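Local coordinates for protein decaprenyl diphosphate synthase (Rhodobacter capsulatus, PDB 3MZV) that probably catalyses the magnesium-dependent chain elongation of an allylic diphosphate with isopentenyl diphosphate, supplying long all-trans polyprenyl diphosphates for quinone side chains, at residues B[137-142]-B[197-202]; B[182-187]-B[210-215]. One frame throughout, in Å; residues are numbered along the deposited sequence.

Contact 1 (B[137-142]-B[197-202]); sequences NMRVME and APEDQV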
loop_
_atom_site.group_PDB
_atom_site.type_symbol
_atom_site.label_atom_id
_atom_site.label_comp_id
_atom_site.label_asym_id
_atom_site.label_seq_id
_atom_site.Cartn_x
_atom_site.Cartn_y
_atom_site.Cartn_z
ATOM N N ASN B 137 7.123 15.763 12.221
ATOM C CA ASN B 137 8.012 16.264 11.187
ATOM C C ASN B 137 7.407 15.933 9.809
ATOM O O ASN B 137 7.427 14.760 9.362
ATOM C CB ASN B 137 9.421 15.664 11.368
ATOM C CG ASN B 137 10.443 16.306 10.505
ATOM O OD1 ASN B 137 10.374 16.258 9.293
ATOM N ND2 ASN B 137 11.433 16.904 11.130
ATOM N N MET B 138 6.862 16.946 9.129
ATOM C CA MET B 138 6.285 16.752 7.817
ATOM C C MET B 138 7.349 16.430 6.758
ATOM O O MET B 138 7.104 15.649 5.870
ATOM C CB MET B 138 5.413 17.977 7.382
ATOM C CG MET B 138 6.050 19.286 6.952
ATOM S SD MET B 138 4.790 20.701 6.703
ATOM C CE MET B 138 4.604 20.750 4.895
ATOM N N ARG B 139 8.522 17.032 6.845
ATOM C CA ARG B 139 9.552 16.804 5.868
ATOM C C ARG B 139 9.937 15.314 5.724
ATOM O O ARG B 139 9.993 14.826 4.589
ATOM C CB ARG B 139 10.800 17.642 6.186
ATOM C CG ARG B 139 11.846 17.532 5.157
ATOM C CD ARG B 139 13.023 18.508 5.433
ATOM N NE ARG B 139 14.138 18.265 4.512
ATOM C CZ ARG B 139 15.384 18.706 4.705
ATOM N NH1 ARG B 139 15.665 19.414 5.784
ATOM N NH2 ARG B 139 16.345 18.435 3.838
ATOM N N VAL B 140 10.167 14.597 6.831
ATOM C CA VAL B 140 10.578 13.198 6.740
ATOM C C VAL B 140 9.411 12.320 6.249
ATOM O O VAL B 140 9.582 11.316 5.544
ATOM C CB VAL B 140 11.206 12.653 8.079
ATOM C CG1 VAL B 140 12.439 13.491 8.427
ATOM C CG2 VAL B 140 10.199 12.699 9.255
ATOM N N MET B 141 8.211 12.723 6.580
ATOM C CA MET B 141 7.043 12.051 6.092
ATOM C C MET B 141 6.924 12.169 4.586
ATOM O O MET B 141 6.607 11.193 3.929
ATOM C CB MET B 141 5.746 12.620 6.729
ATOM C CG MET B 141 5.616 12.341 8.225
ATOM S SD MET B 141 3.993 12.874 8.967
ATOM C CE MET B 141 2.847 11.714 8.196
ATOM N N GLU B 142 7.112 13.374 4.042
ATOM C CA GLU B 142 7.071 13.551 2.621
ATOM C C GLU B 142 8.154 12.696 1.929
ATOM O O GLU B 142 7.906 12.095 0.898
ATOM C CB GLU B 142 7.244 15.058 2.270
ATOM C CG GLU B 142 7.083 15.438 0.793
ATOM C CD GLU B 142 8.244 15.092 -0.163
ATOM O OE1 GLU B 142 9.401 14.957 0.258
ATOM O OE2 GLU B 142 7.955 14.967 -1.370
ATOM N N ALA B 197 20.724 17.808 11.185
ATOM C CA ALA B 197 22.061 17.973 10.637
ATOM C C ALA B 197 22.052 19.095 9.605
ATOM O O ALA B 197 21.025 19.361 9.005
ATOM C CB ALA B 197 22.606 16.655 9.994
ATOM N N PRO B 198 23.225 19.733 9.386
ATOM C CA PRO B 198 23.410 20.680 8.294
ATOM C C PRO B 198 22.997 20.035 6.964
ATOM O O PRO B 198 23.183 18.814 6.768
ATOM C CB PRO B 198 24.932 20.939 8.303
ATOM C CG PRO B 198 25.337 20.649 9.718
ATOM C CD PRO B 198 24.470 19.508 10.142
ATOM N N GLU B 199 22.453 20.836 6.049
ATOM C CA GLU B 199 21.921 20.278 4.819
ATOM C C GLU B 199 23.007 19.580 3.960
ATOM O O GLU B 199 22.719 18.598 3.301
ATOM C CB GLU B 199 21.143 21.342 4.022
ATOM C CG GLU B 199 19.760 21.741 4.634
ATOM C CD GLU B 199 18.872 20.517 4.939
ATOM O OE1 GLU B 199 18.845 19.577 4.103
ATOM O OE2 GLU B 199 18.227 20.500 6.013
ATOM N N ASP B 200 24.254 20.038 3.981
ATOM C CA ASP B 200 25.281 19.319 3.266
ATOM C C ASP B 200 25.534 17.906 3.816
ATOM O O ASP B 200 25.902 17.014 3.051
ATOM C CB ASP B 200 26.601 20.117 3.126
ATOM C CG ASP B 200 27.316 20.393 4.460
ATOM O OD1 ASP B 200 26.719 20.382 5.528
ATOM O OD2 ASP B 200 28.532 20.705 4.420
ATOM N N GLN B 201 25.346 17.718 5.118
ATOM C CA GLN B 201 25.427 16.390 5.717
ATOM C C GLN B 201 24.206 15.530 5.384
ATOM O O GLN B 201 24.353 14.321 5.140
ATOM C CB GLN B 201 25.655 16.464 7.236
ATOM C CG GLN B 201 27.075 17.017 7.599
ATOM C CD GLN B 201 27.314 17.163 9.091
ATOM O OE1 GLN B 201 26.776 16.411 9.910
ATOM N NE2 GLN B 201 28.128 18.154 9.456
ATOM N N VAL B 202 23.014 16.142 5.377
ATOM C CA VAL B 202 21.821 15.438 4.908
ATOM C C VAL B 202 22.027 14.930 3.500
ATOM O O VAL B 202 21.791 13.771 3.224
ATOM C CB VAL B 202 20.572 16.321 4.927
ATOM C CG1 VAL B 202 19.372 15.584 4.320
ATOM C CG2 VAL B 202 20.243 16.799 6.378
#

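Contact 2 (B[182-187]-B[210-215]); sequences ALFSAA and DALGIA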
loop_
_atom_site.group_PDB
_atom_site.type_symbol
_atom_site.label_atom_id
_atom_site.label_comp_id
_atom_site.label_asym_id
_atom_site.label_seq_id
_atom_site.Cartn_x
_atom_site.Cartn_y
_atom_site.Cartn_z
ATOM N N ALA B 182 16.225 3.719 -3.379
ATOM C CA ALA B 182 15.393 4.814 -2.883
ATOM C C ALA B 182 15.095 4.668 -1.414
ATOM O O ALA B 182 15.075 5.661 -0.718
ATOM C CB ALA B 182 14.105 4.946 -3.684
ATOM N N LEU B 183 14.881 3.448 -0.933
ATOM C CA LEU B 183 14.622 3.264 0.477
ATOM C C LEU B 183 15.861 3.374 1.324
ATOM O O LEU B 183 15.785 3.836 2.475
ATOM C CB LEU B 183 13.857 1.970 0.764
ATOM C CG LEU B 183 13.242 1.730 2.146
ATOM C CD1 LEU B 183 12.283 2.884 2.529
ATOM C CD2 LEU B 183 12.558 0.318 2.215
ATOM N N PHE B 184 17.008 2.928 0.801
ATOM C CA PHE B 184 18.290 3.104 1.522
ATOM C C PHE B 184 18.615 4.595 1.657
ATOM O O PHE B 184 18.988 5.050 2.718
ATOM C CB PHE B 184 19.487 2.493 0.745
ATOM C CG PHE B 184 19.692 1.041 0.925
ATOM C CD1 PHE B 184 18.720 0.136 0.609
ATOM C CD2 PHE B 184 20.949 0.560 1.241
ATOM C CE1 PHE B 184 18.964 -1.240 0.704
ATOM C CE2 PHE B 184 21.189 -0.796 1.311
ATOM C CZ PHE B 184 20.183 -1.692 1.081
ATOM N N SER B 185 18.495 5.350 0.570
ATOM C CA SER B 185 18.752 6.781 0.606
ATOM C C SER B 185 17.759 7.560 1.494
ATOM O O SER B 185 18.177 8.471 2.230
ATOM C CB SER B 185 18.812 7.421 -0.789
ATOM O OG SER B 185 17.652 7.254 -1.588
ATOM N N ALA B 186 16.483 7.216 1.405
ATOM C CA ALA B 186 15.469 7.780 2.326
ATOM C C ALA B 186 15.839 7.491 3.774
ATOM O O ALA B 186 15.736 8.386 4.656
ATOM C CB ALA B 186 14.007 7.218 1.998
ATOM N N ALA B 187 16.233 6.249 4.061
ATOM C CA ALA B 187 16.557 5.823 5.425
ATOM C C ALA B 187 17.641 6.690 6.049
ATOM O O ALA B 187 17.494 7.131 7.199
ATOM C CB ALA B 187 16.970 4.313 5.508
ATOM N N ASP B 210 22.078 6.103 -1.273
ATOM C CA ASP B 210 21.775 5.850 -2.685
ATOM C C ASP B 210 22.835 4.937 -3.310
ATOM O O ASP B 210 22.518 3.932 -3.897
ATOM C CB ASP B 210 21.721 7.194 -3.444
ATOM C CG ASP B 210 21.539 7.047 -4.940
ATOM O OD1 ASP B 210 20.467 6.580 -5.407
ATOM O OD2 ASP B 210 22.482 7.431 -5.669
ATOM N N ALA B 211 24.098 5.299 -3.153
ATOM C CA ALA B 211 25.205 4.479 -3.681
ATOM C C ALA B 211 25.254 3.063 -3.066
ATOM O O ALA B 211 25.495 2.057 -3.737
ATOM C CB ALA B 211 26.560 5.223 -3.474
ATOM N N LEU B 212 25.107 2.965 -1.760
ATOM C CA LEU B 212 25.149 1.666 -1.118
ATOM C C LEU B 212 24.017 0.788 -1.623
ATOM O O LEU B 212 24.196 -0.429 -1.751
ATOM C CB LEU B 212 25.089 1.798 0.418
ATOM C CG LEU B 212 25.344 0.605 1.340
ATOM C CD1 LEU B 212 26.803 0.306 1.419
ATOM C CD2 LEU B 212 24.756 0.958 2.735
ATOM N N GLY B 213 22.826 1.364 -1.782
ATOM C CA GLY B 213 21.660 0.588 -2.215
ATOM C C GLY B 213 21.813 0.100 -3.654
ATOM O O GLY B 213 21.505 -1.054 -3.958
ATOM N N ILE B 214 22.332 0.985 -4.516
ATOM C CA ILE B 214 22.702 0.605 -5.859
ATOM C C ILE B 214 23.710 -0.566 -5.837
ATOM O O ILE B 214 23.430 -1.588 -6.444
ATOM C CB ILE B 214 23.233 1.760 -6.657
ATOM C CG1 ILE B 214 22.126 2.729 -6.970
ATOM C CG2 ILE B 214 23.867 1.221 -8.015
ATOM C CD1 ILE B 214 22.605 4.080 -7.385
ATOM N N ALA B 215 24.793 -0.453 -5.078
ATOM C CA ALA B 215 25.757 -1.539 -4.929
ATOM C C ALA B 215 25.099 -2.790 -4.464
ATOM O O ALA B 215 25.369 -3.867 -4.958
ATOM C CB ALA B 215 26.933 -1.150 -3.949
HETATM O O HOH W 1 18.024 6.627 -4.250
#

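Contact 1 (B[137-142]-B[197-202])
R139 and E199 join the beginnings of two helices whose backbones stay well apart, a worked example of how long charged side chains can span helices that do not pack directly here. The first helix starts just after N137, the N-cap residue, whose OD1 accepts a bond from V140 N at 3.0 Å and so secures the turn from which the arginine leaves. R139 runs outward fully stretched: with CG trans to the backbone nitrogen (chi1 -175°) and no bend as far as NE, its guanidinium arrives end-on at the carboxylate. NH1 donates to E199 OE2 at 2.8 Å, and NH2 donates to E199 OE1, also at 2.8 Å; both bonds are nearly straight. Each oxygen lies in the guanidinium plane, yet the two flat groups are turned 40° from each other, so OE1 is approached on its syn side but tilted, and OE2 from above the carboxylate. A bend in the glutamate chain at chi2 brings its end round to the arginine. V202 CG1 adds a looser apolar neighbour 4.2 Å from R139 NH2. Farther along, V140 packs on V190 and I193 of helix 169-194, and M141 meets M141 of the second subunit. The result is a bidentate, solvent-exposed salt bridge linking helices 138-161 and 199-224 across the C-terminal turns of helix 169-194, where R139 touches I193 and V202 touches E189, within the all-helical fold of the FPP/GGPP synthase family.

Contact 2 (B[182-187]-B[210-215])
Segments 182-187 and 210-215 run nearly antiparallel, their axes 151° apart in direction and only 7.5 Å apart at closest approach. Such proximity is eased by small residues on the facing sides, S185 on one helix and G213 on the other; the CA atoms of S185 and D210 lie 4.6 Å from each other, those of F184 and G213 somewhat farther apart. At the latter pair the aromatic ring lies against bare backbone. G213 CA sits over one face of the F184 ring, 3.7 Å from the centroid and 19° off the normal, a CH-pi contact displaced toward the rim; a CB on this glycine would press tightly on F184 CG. L212 comes to the edge of the same ring, its CD2 4.1 Å from F184 CD2. Helix 56-67 adds R57 and L60 to the ring's surroundings, and F216 meets it with an inclined ring. With the phenyl cut back to the methyl of an alanine, G213 CA would probably lose its CH-pi partner and a gap would open beside L212. At the next residue of its helix, S185 CB packs 3.6 Å from D210 N, about one turn before G213, and polar ends are joined through water. Because S185 OG stands between the backbone N and the carbonyl carbon (chi1 58°), it can bond both A181 O and the water, the latter at 2.8 Å; that water donates to D210 OD1 at 2.7 Å. D210 OD2 takes the salt bridge to R177, which probably stabilises the buried carboxylate as an anion. The whole is a tightly packed antiparallel helix pair with glycine at the crossing, part of the helical core of the trans-prenyl synthase fold.

Contacts 1 and 2 share helix 199-224 at two places: contact 1 uses its first turn at the periphery, contact 2 its middle, near the centre of the chain. Their centres are 16 Å apart and their nearest atoms about 6 Å, without touching. Along the chain the segments alternate, 137-142, 182-187, 197-202 and 210-215, so three successive helices, 138-161, 169-194 and 199-224, are tied together. Contact 2 joins neighbours of a helical hairpin, whereas contact 1 links the first helix to the third. Helix 199-224 ends in an aspartate-rich motif of the kind that binds magnesium and diphosphate in this family.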